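Side-chain contacts in separin (Saccharomyces cerevisiae, PDB 5U1T), which cleaves the MCD1/SCC1 subunit of cohesin as a caspase-like cysteine protease at the onset of anaphase, and is held inactive by securin for most of the cell cycle: residues A[762-765]-A[766-769]; A[1089-1092]-A[1093-1096]. One frame throughout, in Å; residues are numbered along the deposited sequence.

Following the chain from its N terminus, contact 1 comes first, as one continuous piece of helix 756-775. It closes no loop, since its segments 762-765 and 766-769 are successive turns of that helix. More than 300 residues later, contact 2 makes a tight turn within the loop between helices 1075-1088 and 1111-1127, turning the chain between 1089-1092 and 1093-1096. The two are in series and neither nests nor crosses, yet in space their centres lie about 11 Å apart and they touch. R764 and N768 of contact 1 meet Y1095 of contact 2, tying the late loop to the side of the earlier helix.

Contact 1 of 2, residues A[762-765]-A[766-769]; sequences DCRK and AQNL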
ATOM      1  N   ASP A 762      -7.352   1.851 -15.303  1.00 67.21           N
ATOM      2  CA  ASP A 762      -6.608   1.035 -14.354  1.00 66.37           C
ATOM      3  C   ASP A 762      -6.583   1.687 -12.984  1.00 72.22           C
ATOM      4  O   ASP A 762      -7.089   1.123 -12.007  1.00 73.90           O
ATOM      5  CB  ASP A 762      -5.184   0.796 -14.842  1.00 60.00           C
ATOM      6  CG  ASP A 762      -5.118  -0.228 -15.950  1.00 63.35           C
ATOM      7  OD1 ASP A 762      -6.148  -0.877 -16.248  1.00 62.65           O
ATOM      8  OD2 ASP A 762      -4.022  -0.397 -16.527  1.00 72.09           O
ATOM      9  N   CYS A 763      -5.979   2.869 -12.932  1.00 69.57           N
ATOM     10  CA  CYS A 763      -5.979   3.731 -11.754  1.00 67.19           C
ATOM     11  C   CYS A 763      -7.292   3.751 -10.992  1.00 64.93           C
ATOM     12  O   CYS A 763      -7.299   3.757  -9.767  1.00 69.71           O
ATOM     13  CB  CYS A 763      -5.650   5.165 -12.165  1.00 69.82           C
ATOM     14  SG  CYS A 763      -4.002   5.648 -11.768  1.00 73.03           S
ATOM     15  N   ARG A 764      -8.400   3.786 -11.720  1.00 64.13           N
ATOM     16  CA  ARG A 764      -9.709   3.895 -11.090  1.00 70.29           C
ATOM     17  C   ARG A 764     -10.161   2.556 -10.503  1.00 68.44           C
ATOM     18  O   ARG A 764     -10.883   2.527  -9.514  1.00 69.10           O
ATOM     19  CB  ARG A 764     -10.737   4.426 -12.093  1.00 72.26           C
ATOM     20  CG  ARG A 764     -10.433   5.852 -12.594  1.00 75.28           C
ATOM     21  CD  ARG A 764     -10.858   6.929 -11.607  1.00 73.12           C
ATOM     22  NE  ARG A 764     -12.254   6.734 -11.244  1.00 74.27           N
ATOM     23  CZ  ARG A 764     -12.652   6.169 -10.107  1.00 80.62           C
ATOM     24  NH1 ARG A 764     -13.949   6.004  -9.874  1.00 84.77           N
ATOM     25  NH2 ARG A 764     -11.756   5.766  -9.205  1.00 77.57           N
ATOM     26  N   LYS A 765      -9.736   1.454 -11.113  1.00 65.97           N
ATOM     27  CA  LYS A 765      -9.973   0.144 -10.540  1.00 66.17           C
ATOM     28  C   LYS A 765      -9.213   0.018  -9.226  1.00 70.45           C
ATOM     29  O   LYS A 765      -9.737  -0.496  -8.237  1.00 67.58           O
ATOM     30  CB  LYS A 765      -9.540  -0.957 -11.493  1.00 67.62           C
ATOM     31  CG  LYS A 765     -10.324  -1.034 -12.755  1.00 71.03           C
ATOM     32  CD  LYS A 765      -9.747  -2.117 -13.636  1.00 71.04           C
ATOM     33  CE  LYS A 765     -10.438  -2.141 -14.979  1.00 71.74           C
ATOM     34  NZ  LYS A 765      -9.781  -3.089 -15.905  1.00 71.95           N
ATOM     35  N   ALA A 766      -7.969   0.491  -9.238  1.00 61.77           N
ATOM     36  CA  ALA A 766      -7.118   0.451  -8.068  1.00 59.26           C
ATOM     37  C   ALA A 766      -7.792   1.190  -6.924  1.00 63.62           C
ATOM     38  O   ALA A 766      -7.793   0.726  -5.791  1.00 67.81           O
ATOM     39  CB  ALA A 766      -5.765   1.047  -8.370  1.00 54.39           C
ATOM     40  N   GLN A 767      -8.393   2.327  -7.224  1.00 63.52           N
ATOM     41  CA  GLN A 767      -9.059   3.110  -6.196  1.00 66.64           C
ATOM     42  C   GLN A 767     -10.373   2.495  -5.745  1.00 67.87           C
ATOM     43  O   GLN A 767     -10.765   2.627  -4.590  1.00 71.23           O
ATOM     44  CB  GLN A 767      -9.312   4.520  -6.696  1.00 67.29           C
ATOM     45  CG  GLN A 767      -8.105   5.382  -6.654  1.00 63.71           C
ATOM     46  CD  GLN A 767      -8.475   6.845  -6.647  1.00 76.82           C
ATOM     47  OE1 GLN A 767      -9.419   7.271  -7.346  1.00 72.18           O
ATOM     48  NE2 GLN A 767      -7.748   7.636  -5.841  1.00 76.77           N
ATOM     49  N   ASN A 768     -11.072   1.838  -6.655  1.00 67.44           N
ATOM     50  CA  ASN A 768     -12.320   1.211  -6.276  1.00 68.74           C
ATOM     51  C   ASN A 768     -12.063  -0.017  -5.410  1.00 68.03           C
ATOM     52  O   ASN A 768     -12.818  -0.293  -4.481  1.00 71.34           O
ATOM     53  CB  ASN A 768     -13.140   0.852  -7.518  1.00 75.85           C
ATOM     54  CG  ASN A 768     -13.725   2.082  -8.198  1.00 76.51           C
ATOM     55  OD1 ASN A 768     -13.787   3.163  -7.609  1.00 75.33           O
ATOM     56  ND2 ASN A 768     -14.158   1.923  -9.441  1.00 78.49           N
ATOM     57  N   LEU A 769     -10.992  -0.723  -5.691  1.00 62.02           N
ATOM     58  CA  LEU A 769     -10.659  -1.877  -4.906  1.00 66.83           C
ATOM     59  C   LEU A 769     -10.293  -1.457  -3.515  1.00 70.11           C
ATOM     60  O   LEU A 769     -10.602  -2.123  -2.562  1.00 70.41           O
ATOM     61  CB  LEU A 769      -9.478  -2.599  -5.511  1.00 66.31           C
ATOM     62  CG  LEU A 769      -9.761  -3.563  -6.636  1.00 63.23           C
ATOM     63  CD1 LEU A 769      -8.466  -4.233  -6.975  1.00 66.44           C
ATOM     64  CD2 LEU A 769     -10.758  -4.602  -6.212  1.00 65.39           C
TER
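D762 meets A766 through the backbone: A766 N donates to D762 O at 3.0 Å, the first of four successive bonds between residues four apart. The D762 side chain leaves the backbone on the side away from 766-769, and its OD2 is hydrogen-bonded to S746 OG on helix 729-752. C763 repeats the backbone pattern, with Q767 N 3.1 Å from C763 O, while the methyl carbon A766 CB lies 3.4 Å from the same oxygen.

R764 carries most of the side-chain contact. Its carbonyl accepts N768 N, with R764 O to N768 N at 2.9 Å, and its side chain is doubly bent (chi2 -80°, chi3 -53°), which folds the guanidinium back over the following turn. There R764 NH2 comes within 3.3 Å of Q767 OE1, and R764 NH1 lies 3.6 Å from N768 OD1. Neither approach is flat: the guanidinium and Q767 amide planes are 79° apart, and the N768 amide stands almost perpendicular to the guanidinium. Q767 CB, by contrast, sits in the guanidinium plane at its edge, 3.7 Å from R764 NH2. Firmer partners hold R764 and N768 from outside: R764 NE donates to the backbone of another protein's chain, probably securin, its guanidinium forms a cation-pi contact with Y1095, and N768 ND2 donates to Y1095 O.

K765 contributes chiefly its carbonyl, with L769 N 2.8 Å from K765 O and L769 CB and CG also close to that oxygen. Beyond CG its chain is extended, and the side chain packs on F743 of helix 729-752 and on F1098. Q767 packs on helix 782-805 and A766 on helix 729-752.

The unbroken run of i to i+4 backbone bonds defines an alpha-helix, here a largely buried part of helix 756-775 within the helical domain.

Contact 2 of 2, residues A[1089-1092]-A[1093-1096]; sequences NIDN and KNYR
K1093 N donates to D1091 OD1 at 2.7 Å, nearly along its C-O axis, which closes an Asx turn; D1091 CG lies anti to the backbone N (chi1 -169°), placing the carboxylate beside its own carbonyl carbon and near that amide. D1091 O accepts N1094 N at 3.1 Å from above the carbonyl plane, giving a type I turn at 1091-1094. A weak bond follows, with Y1095 N 3.4 Å from N1092 O.

The charged ends of D1091 and K1093 are less close: OD2 of D1091 and NZ of K1093 are 4.5 Å apart, too far for a salt bridge.

Apolar packing joins I1090 to Y1095, the two side chains crossing near a right angle, with I1090 CG2 3.5 Å from Y1095 CZ. At the ring edge, in its plane, N1092 ND2 approaches Y1095 CD2 at 3.4 Å, the amide turned 68° from the ring. Replacing Y1095 by alanine would remove the ring and is likely to open a gap beside I1090 CG2 and leave the R764 guanidinium without its cation-pi partner.

The turn lies between helices 1075-1088 and 1111-1127, with I1090, N1094 and Y1095 resting on I757 and I761 of helix 756-775.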
ATOM      1  N   ASN A1089     -16.981  10.436 -22.207  1.00 80.40           N
ATOM      2  CA  ASN A1089     -17.983   9.515 -22.713  1.00 78.78           C
ATOM      3  C   ASN A1089     -17.629   8.064 -22.364  1.00 80.28           C
ATOM      4  O   ASN A1089     -18.247   7.121 -22.869  1.00 74.93           O
ATOM      5  CB  ASN A1089     -18.149   9.697 -24.217  1.00 71.13           C
ATOM      6  CG  ASN A1089     -18.795  11.039 -24.580  1.00 78.70           C
ATOM      7  OD1 ASN A1089     -18.108  12.046 -24.815  1.00 79.69           O
ATOM      8  ND2 ASN A1089     -20.121  11.054 -24.642  1.00 77.90           N
ATOM      9  N   ILE A1090     -16.641   7.903 -21.482  1.00 76.37           N
ATOM     10  CA  ILE A1090     -16.268   6.598 -20.943  1.00 76.37           C
ATOM     11  C   ILE A1090     -17.397   5.943 -20.148  1.00 82.35           C
ATOM     12  O   ILE A1090     -17.907   6.529 -19.194  1.00 80.93           O
ATOM     13  CB  ILE A1090     -15.043   6.699 -20.003  1.00 79.09           C
ATOM     14  CG1 ILE A1090     -13.792   7.129 -20.770  1.00 78.32           C
ATOM     15  CG2 ILE A1090     -14.808   5.372 -19.295  1.00 75.75           C
ATOM     16  CD1 ILE A1090     -12.484   6.803 -20.040  1.00 77.55           C
ATOM     17  N   ASP A1091     -17.776   4.727 -20.528  1.00 81.63           N
ATOM     18  CA  ASP A1091     -18.765   3.974 -19.768  1.00 85.24           C
ATOM     19  C   ASP A1091     -18.254   3.685 -18.361  1.00 88.14           C
ATOM     20  O   ASP A1091     -17.165   3.136 -18.187  1.00 86.72           O
ATOM     21  CB  ASP A1091     -19.101   2.670 -20.480  1.00 90.31           C
ATOM     22  CG  ASP A1091     -20.299   1.970 -19.877  1.00 94.09           C
ATOM     23  OD1 ASP A1091     -20.308   1.742 -18.645  1.00 93.52           O
ATOM     24  OD2 ASP A1091     -21.242   1.649 -20.639  1.00 97.41           O
ATOM     25  N   ASN A1092     -19.045   4.031 -17.351  1.00 88.37           N
ATOM     26  CA  ASN A1092     -18.597   3.875 -15.966  1.00 86.04           C
ATOM     27  C   ASN A1092     -18.479   2.425 -15.493  1.00 86.04           C
ATOM     28  O   ASN A1092     -17.909   2.177 -14.437  1.00 87.62           O
ATOM     29  CB  ASN A1092     -19.524   4.654 -15.025  1.00 85.87           C
ATOM     30  CG  ASN A1092     -19.099   6.109 -14.874  1.00 90.97           C
ATOM     31  OD1 ASN A1092     -19.654   7.018 -15.510  1.00 96.56           O
ATOM     32  ND2 ASN A1092     -18.087   6.333 -14.052  1.00 87.94           N
ATOM     33  N   LYS A1093     -18.995   1.476 -16.272  1.00 87.70           N
ATOM     34  CA  LYS A1093     -18.821   0.055 -15.959  1.00 91.16           C
ATOM     35  C   LYS A1093     -17.347  -0.362 -16.054  1.00 91.17           C
ATOM     36  O   LYS A1093     -16.925  -1.348 -15.422  1.00 94.65           O
ATOM     37  CB  LYS A1093     -19.664  -0.830 -16.893  1.00 94.83           C
ATOM     38  CG  LYS A1093     -18.897  -1.391 -18.106  1.00 98.45           C
ATOM     39  CD  LYS A1093     -19.746  -2.383 -18.917  1.00102.74           C
ATOM     40  CE  LYS A1093     -18.994  -2.934 -20.144  1.00 98.61           C
ATOM     41  NZ  LYS A1093     -18.493  -1.876 -21.075  1.00 91.38           N
ATOM     42  N   ASN A1094     -16.576   0.392 -16.841  1.00 87.62           N
ATOM     43  CA  ASN A1094     -15.164   0.093 -17.096  1.00 89.76           C
ATOM     44  C   ASN A1094     -14.300   0.258 -15.854  1.00 82.96           C
ATOM     45  O   ASN A1094     -13.288  -0.423 -15.686  1.00 82.22           O
ATOM     46  CB  ASN A1094     -14.624   0.989 -18.213  1.00 91.75           C
ATOM     47  CG  ASN A1094     -15.094   0.558 -19.598  1.00 90.18           C
ATOM     48  OD1 ASN A1094     -14.278   0.293 -20.480  1.00 91.23           O
ATOM     49  ND2 ASN A1094     -16.413   0.483 -19.793  1.00 89.84           N
ATOM     50  N   TYR A1095     -14.718   1.164 -14.982  1.00 86.86           N
ATOM     51  CA  TYR A1095     -13.987   1.443 -13.758  1.00 86.87           C
ATOM     52  C   TYR A1095     -14.203   0.378 -12.675  1.00 91.06           C
ATOM     53  O   TYR A1095     -13.493   0.365 -11.665  1.00 88.09           O
ATOM     54  CB  TYR A1095     -14.385   2.823 -13.236  1.00 84.75           C
ATOM     55  CG  TYR A1095     -14.090   3.928 -14.220  1.00 83.47           C
ATOM     56  CD1 TYR A1095     -12.881   3.974 -14.895  1.00 78.57           C
ATOM     57  CD2 TYR A1095     -15.031   4.914 -14.492  1.00 85.22           C
ATOM     58  CE1 TYR A1095     -12.604   4.989 -15.806  1.00 80.45           C
ATOM     59  CE2 TYR A1095     -14.767   5.934 -15.404  1.00 82.25           C
ATOM     60  CZ  TYR A1095     -13.550   5.966 -16.057  1.00 81.82           C
ATOM     61  OH  TYR A1095     -13.275   6.972 -16.965  1.00 86.19           O
ATOM     62  N   ARG A1096     -15.160  -0.523 -12.885  1.00 94.48           N
ATOM     63  CA  ARG A1096     -15.465  -1.538 -11.874  1.00 91.92           C
ATOM     64  C   ARG A1096     -15.436  -2.982 -12.390  1.00 90.86           C
ATOM     65  O   ARG A1096     -16.096  -3.861 -11.826  1.00 96.92           O
ATOM     66  CB  ARG A1096     -16.833  -1.245 -11.243  1.00 87.58           C
ATOM     67  CG  ARG A1096     -16.735  -0.459  -9.945  1.00 90.38           C
ATOM     68  CD  ARG A1096     -17.996   0.362  -9.678  1.00 96.70           C
ATOM     69  NE  ARG A1096     -17.711   1.503  -8.797  1.00 99.38           N
ATOM     70  CZ  ARG A1096     -18.604   2.420  -8.419  1.00 96.44           C
ATOM     71  NH1 ARG A1096     -18.229   3.417  -7.620  1.00 94.01           N
ATOM     72  NH2 ARG A1096     -19.865   2.342  -8.838  1.00 91.43           N
TER